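Local atomic coordinates of mandelate racemase/muconate lactonizing protein (Paenibacillus sp., PDB entry 3V5C), a protein that probably dehydrates galacturonate, as a magnesium-dependent lyase of the enolase superfamily with a TIM-type barrel domain. Residues 203-214 with 228-237. The protein carries 1 engineered substitution. Numbering follows the deposited sequence.
Sequences KIMIDANNAYNL and NLYWLEAAFH. Engineered in segment 228-237: A234 (natural residue Glu).
M205 meets W231 with CG anti to its own carbonyl carbon (chi1 -66°), while the indole takes the position between backbone N and carbonyl carbon (chi1 80°). In the conformer modelled here, one of two deposited, M205 CG sits over one indole face, almost exactly on the normal of the five-membered ring and 3.5 Å from its centroid, a CH-pi contact. There M205 SD touches Y230 CB at 4.1 Å. K203 lays its CD over one face of the Y230 ring, 3.9 Å from the centroid.

On the same face of the sheet as M205 and W231, D207 and E233 stack their carboxylates, with planes 23° apart. D207 OD2 and E233 OE2 are 3.6 Å apart. K170 pairs with D207 and K168 with E233, which probably offsets the like charges. W231 NE1 donates to E233 OE1 at 3.1 Å, and Q283 holds the same oxygen. With an alanine at W231, M205 CG would probably lose its ring face and E233 OE1 one of its hydrogen bonds, with Q283 and K168 left to hold the carboxylate.

On the other face, I206 CG1 meets L232 CD1 at 3.8 Å. I204 and L229 also pack there, against helix 180-198.

The backbones run parallel as neighbouring barrel strands of one beta-alpha-beta unit, with helix 214-223 as the crossover. I206 bonds through both N and O, to W231 O and E233 N. In the type I' turn 208-211, N210 N donates a hydrogen bond to O of the engineered A234 at 2.7 Å.

A magnesium ion lies about 4 Å from the side chain of N210; E238 and D261 are metal ligands. D207 and E233, with K168 and K170, form a charged cluster at the C-terminal strand ends, where enolase-superfamily barrels carry their active site; it probably belongs to that site.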
loop_
_atom_site.group_PDB
_atom_site.type_symbol
_atom_site.label_atom_id
_atom_site.label_comp_id
_atom_site.label_asym_id
_atom_site.label_seq_id
_atom_site.Cartn_x
_atom_site.Cartn_y
_atom_site.Cartn_z
ATOM N N LYS A 203 -17.698 -1.152 0.037
ATOM C CA LYS A 203 -17.147 -1.156 1.391
ATOM C C LYS A 203 -16.596 0.223 1.727
ATOM O O LYS A 203 -15.890 0.849 0.915
ATOM C CB LYS A 203 -16.043 -2.218 1.527
ATOM C CG LYS A 203 -16.551 -3.633 1.348
ATOM C CD LYS A 203 -15.429 -4.633 1.526
ATOM C CE LYS A 203 -15.946 -6.069 1.500
ATOM N NZ LYS A 203 -16.362 -6.504 0.133
ATOM N N ILE A 204 -16.910 0.695 2.930
ATOM C CA ILE A 204 -16.455 2.001 3.375
ATOM C C ILE A 204 -15.488 1.823 4.532
ATOM O O ILE A 204 -15.783 1.105 5.483
ATOM C CB ILE A 204 -17.647 2.843 3.873
ATOM C CG1 ILE A 204 -18.647 3.056 2.736
ATOM C CG2 ILE A 204 -17.173 4.168 4.450
ATOM C CD1 ILE A 204 -18.066 3.806 1.571
ATOM N N MET A 205 -14.326 2.463 4.437
ATOM C CA MET A 205 -13.353 2.465 5.523
ATOM C C MET A 205 -13.119 3.899 5.986
ATOM O O MET A 205 -13.243 4.835 5.195
ATOM C CB MET A 205 -12.029 1.838 5.067
ATOM C CG MET A 205 -12.102 0.352 4.729
ATOM S SD MET A 205 -12.946 -0.021 3.175
ATOM C CE MET A 205 -11.822 0.676 1.975
ATOM N N ILE A 206 -12.791 4.080 7.264
ATOM C CA ILE A 206 -12.433 5.402 7.749
ATOM C C ILE A 206 -11.055 5.424 8.403
ATOM O O ILE A 206 -10.665 4.478 9.060
ATOM C CB ILE A 206 -13.521 6.022 8.659
ATOM C CG1 ILE A 206 -13.723 5.211 9.942
ATOM C CG2 ILE A 206 -14.852 6.143 7.885
ATOM C CD1 ILE A 206 -14.747 5.875 10.905
ATOM N N ASP A 207 -10.325 6.519 8.211
ATOM C CA ASP A 207 -8.939 6.630 8.644
ATOM C C ASP A 207 -8.808 7.972 9.334
ATOM O O ASP A 207 -8.949 9.009 8.683
ATOM C CB ASP A 207 -8.016 6.507 7.413
ATOM C CG ASP A 207 -6.533 6.748 7.712
ATOM O OD1 ASP A 207 -6.123 6.854 8.891
ATOM O OD2 ASP A 207 -5.749 6.777 6.725
ATOM N N ALA A 208 -8.538 7.945 10.642
ATOM C CA ALA A 208 -8.447 9.172 11.439
ATOM C C ALA A 208 -7.034 9.740 11.540
ATOM O O ALA A 208 -6.849 10.821 12.078
ATOM C CB ALA A 208 -9.015 8.959 12.841
ATOM N N ASN A 209 -6.042 9.035 10.989
ATOM C CA ASN A 209 -4.653 9.430 11.181
ATOM C C ASN A 209 -4.395 9.828 12.632
ATOM O O ASN A 209 -3.734 10.831 12.914
ATOM C CB ASN A 209 -4.241 10.535 10.205
ATOM C CG ASN A 209 -4.091 10.018 8.808
ATOM O OD1 ASN A 209 -4.984 10.175 7.983
ATOM N ND2 ASN A 209 -2.951 9.357 8.528
ATOM N N ASN A 210 -4.922 9.011 13.534
ATOM C CA ASN A 210 -4.715 9.144 14.982
ATOM C C ASN A 210 -5.287 10.391 15.652
ATOM O O ASN A 210 -4.933 10.714 16.789
ATOM C CB ASN A 210 -3.227 9.013 15.321
ATOM C CG ASN A 210 -2.709 7.605 15.095
ATOM O OD1 ASN A 210 -3.476 6.632 15.161
ATOM N ND2 ASN A 210 -1.415 7.486 14.829
ATOM N N ALA A 211 -6.201 11.072 14.969
ATOM C CA ALA A 211 -6.707 12.346 15.474
ATOM C C ALA A 211 -7.826 12.216 16.497
ATOM O O ALA A 211 -8.253 13.217 17.062
ATOM C CB ALA A 211 -7.161 13.220 14.322
ATOM N N TYR A 212 -8.328 11.000 16.721
ATOM C CA TYR A 212 -9.365 10.806 17.714
ATOM C C TYR A 212 -8.771 10.395 19.070
ATOM O O TYR A 212 -7.555 10.236 19.192
ATOM C CB TYR A 212 -10.346 9.730 17.234
ATOM C CG TYR A 212 -11.262 10.133 16.082
ATOM C CD1 TYR A 212 -11.483 11.474 15.747
ATOM C CD2 TYR A 212 -11.934 9.156 15.348
ATOM C CE1 TYR A 212 -12.348 11.815 14.692
ATOM C CE2 TYR A 212 -12.781 9.480 14.313
ATOM C CZ TYR A 212 -12.994 10.795 13.997
ATOM O OH TYR A 212 -13.857 11.059 12.959
ATOM N N ASN A 213 -9.632 10.270 20.085
ATOM C CA ASN A 213 -9.352 9.478 21.291
ATOM C C ASN A 213 -10.496 8.462 21.375
ATOM O O ASN A 213 -11.337 8.395 20.448
ATOM C CB ASN A 213 -9.222 10.368 22.545
ATOM C CG ASN A 213 -10.456 11.224 22.796
ATOM O OD1 ASN A 213 -11.541 10.957 22.271
ATOM N ND2 ASN A 213 -10.292 12.264 23.611
ATOM N N LEU A 214 -10.539 7.644 22.418
ATOM C CA LEU A 214 -11.483 6.544 22.422
ATOM C C LEU A 214 -12.934 7.041 22.413
ATOM O O LEU A 214 -13.784 6.483 21.713
ATOM C CB LEU A 214 -11.201 5.602 23.594
ATOM C CG LEU A 214 -12.142 4.415 23.794
ATOM C CD1 LEU A 214 -12.129 3.473 22.584
ATOM C CD2 LEU A 214 -11.733 3.661 25.076
ATOM N N ASN A 228 -22.923 0.940 7.184
ATOM C CA ASN A 228 -22.054 -0.223 7.268
ATOM C C ASN A 228 -20.623 0.221 7.016
ATOM O O ASN A 228 -20.296 0.696 5.932
ATOM C CB ASN A 228 -22.496 -1.322 6.299
ATOM C CG ASN A 228 -23.893 -1.843 6.607
ATOM O OD1 ASN A 228 -24.763 -1.871 5.735
ATOM N ND2 ASN A 228 -24.113 -2.251 7.855
ATOM N N LEU A 229 -19.799 0.117 8.051
ATOM C CA LEU A 229 -18.395 0.499 7.992
ATOM C C LEU A 229 -17.587 -0.781 8.025
ATOM O O LEU A 229 -17.776 -1.618 8.911
ATOM C CB LEU A 229 -18.019 1.338 9.211
ATOM C CG LEU A 229 -18.630 2.731 9.331
ATOM C CD1 LEU A 229 -18.206 3.328 10.652
ATOM C CD2 LEU A 229 -18.155 3.596 8.170
ATOM N N TYR A 230 -16.673 -0.923 7.075
ATOM C CA TYR A 230 -15.872 -2.130 6.975
ATOM C C TYR A 230 -14.736 -2.140 7.989
ATOM O O TYR A 230 -14.551 -3.122 8.702
ATOM C CB TYR A 230 -15.342 -2.302 5.552
ATOM C CG TYR A 230 -14.664 -3.633 5.332
ATOM C CD1 TYR A 230 -15.403 -4.804 5.302
ATOM C CD2 TYR A 230 -13.297 -3.719 5.170
ATOM C CE1 TYR A 230 -14.791 -6.024 5.122
ATOM C CE2 TYR A 230 -12.676 -4.935 4.985
ATOM C CZ TYR A 230 -13.434 -6.081 4.963
ATOM O OH TYR A 230 -12.832 -7.300 4.760
ATOM N N TRP A 231 -13.933 -1.074 8.016
ATOM C CA TRP A 231 -12.958 -0.937 9.092
ATOM C C TRP A 231 -12.688 0.491 9.529
ATOM O O TRP A 231 -12.996 1.462 8.807
ATOM C CB TRP A 231 -11.653 -1.666 8.756
ATOM C CG TRP A 231 -10.635 -1.005 7.840
ATOM C CD1 TRP A 231 -10.149 0.280 7.888
ATOM C CD2 TRP A 231 -9.888 -1.669 6.812
ATOM N NE1 TRP A 231 -9.179 0.455 6.924
ATOM C CE2 TRP A 231 -8.999 -0.726 6.257
ATOM C CE3 TRP A 231 -9.913 -2.968 6.287
ATOM C CZ2 TRP A 231 -8.141 -1.036 5.180
ATOM C CZ3 TRP A 231 -9.046 -3.281 5.226
ATOM C CH2 TRP A 231 -8.175 -2.321 4.698
ATOM N N LEU A 232 -12.155 0.577 10.741
ATOM C CA LEU A 232 -11.687 1.804 11.356
ATOM C C LEU A 232 -10.180 1.740 11.498
ATOM O O LEU A 232 -9.652 0.892 12.227
ATOM C CB LEU A 232 -12.309 1.930 12.747
ATOM C CG LEU A 232 -11.705 2.975 13.687
ATOM C CD1 LEU A 232 -12.023 4.363 13.197
ATOM C CD2 LEU A 232 -12.230 2.787 15.105
ATOM N N GLU A 233 -9.498 2.652 10.824
ATOM C CA GLU A 233 -8.042 2.675 10.763
ATOM C C GLU A 233 -7.481 3.855 11.548
ATOM O O GLU A 233 -7.963 4.998 11.437
ATOM C CB GLU A 233 -7.629 2.734 9.282
ATOM C CG GLU A 233 -6.244 3.223 8.952
ATOM C CD GLU A 233 -5.904 2.947 7.487
ATOM O OE1 GLU A 233 -6.726 2.310 6.820
ATOM O OE2 GLU A 233 -4.820 3.357 7.040
ATOM N N ALA A 234 -6.461 3.571 12.359
ATOM C CA ALA A 234 -5.721 4.632 13.026
ATOM C C ALA A 234 -6.615 5.610 13.782
ATOM O O ALA A 234 -6.469 6.814 13.644
ATOM C CB ALA A 234 -4.834 5.367 12.030
ATOM N N ALA A 235 -7.538 5.089 14.588
ATOM C CA ALA A 235 -8.401 5.957 15.386
ATOM C C ALA A 235 -7.576 6.853 16.308
ATOM O O ALA A 235 -7.833 8.066 16.442
ATOM C CB ALA A 235 -9.394 5.124 16.183
ATOM N N PHE A 236 -6.564 6.239 16.908
ATOM C CA PHE A 236 -5.637 6.884 17.830
ATOM C C PHE A 236 -4.432 5.964 17.861
ATOM O O PHE A 236 -4.525 4.806 17.458
ATOM C CB PHE A 236 -6.259 7.015 19.225
ATOM C CG PHE A 236 -7.088 5.815 19.630
ATOM C CD1 PHE A 236 -8.481 5.839 19.550
ATOM C CD2 PHE A 236 -6.468 4.644 20.052
ATOM C CE1 PHE A 236 -9.251 4.721 19.897
ATOM C CE2 PHE A 236 -7.219 3.523 20.401
ATOM C CZ PHE A 236 -8.612 3.550 20.328
ATOM N N HIS A 237 -3.294 6.467 18.315
ATOM C CA HIS A 237 -2.120 5.601 18.329
ATOM C C HIS A 237 -2.443 4.320 19.090
ATOM O O HIS A 237 -3.000 4.359 20.187
ATOM C CB HIS A 237 -0.907 6.298 18.925
ATOM C CG HIS A 237 0.342 5.490 18.799
ATOM N ND1 HIS A 237 0.891 5.188 17.574
ATOM C CD2 HIS A 237 1.109 4.867 19.723
ATOM C CE1 HIS A 237 1.964 4.437 17.747
ATOM N NE2 HIS A 237 2.122 4.231 19.040
HETATM O O HOH W 1 -18.857 -0.831 4.424
HETATM O O HOH W 2 -2.958 9.516 18.854
#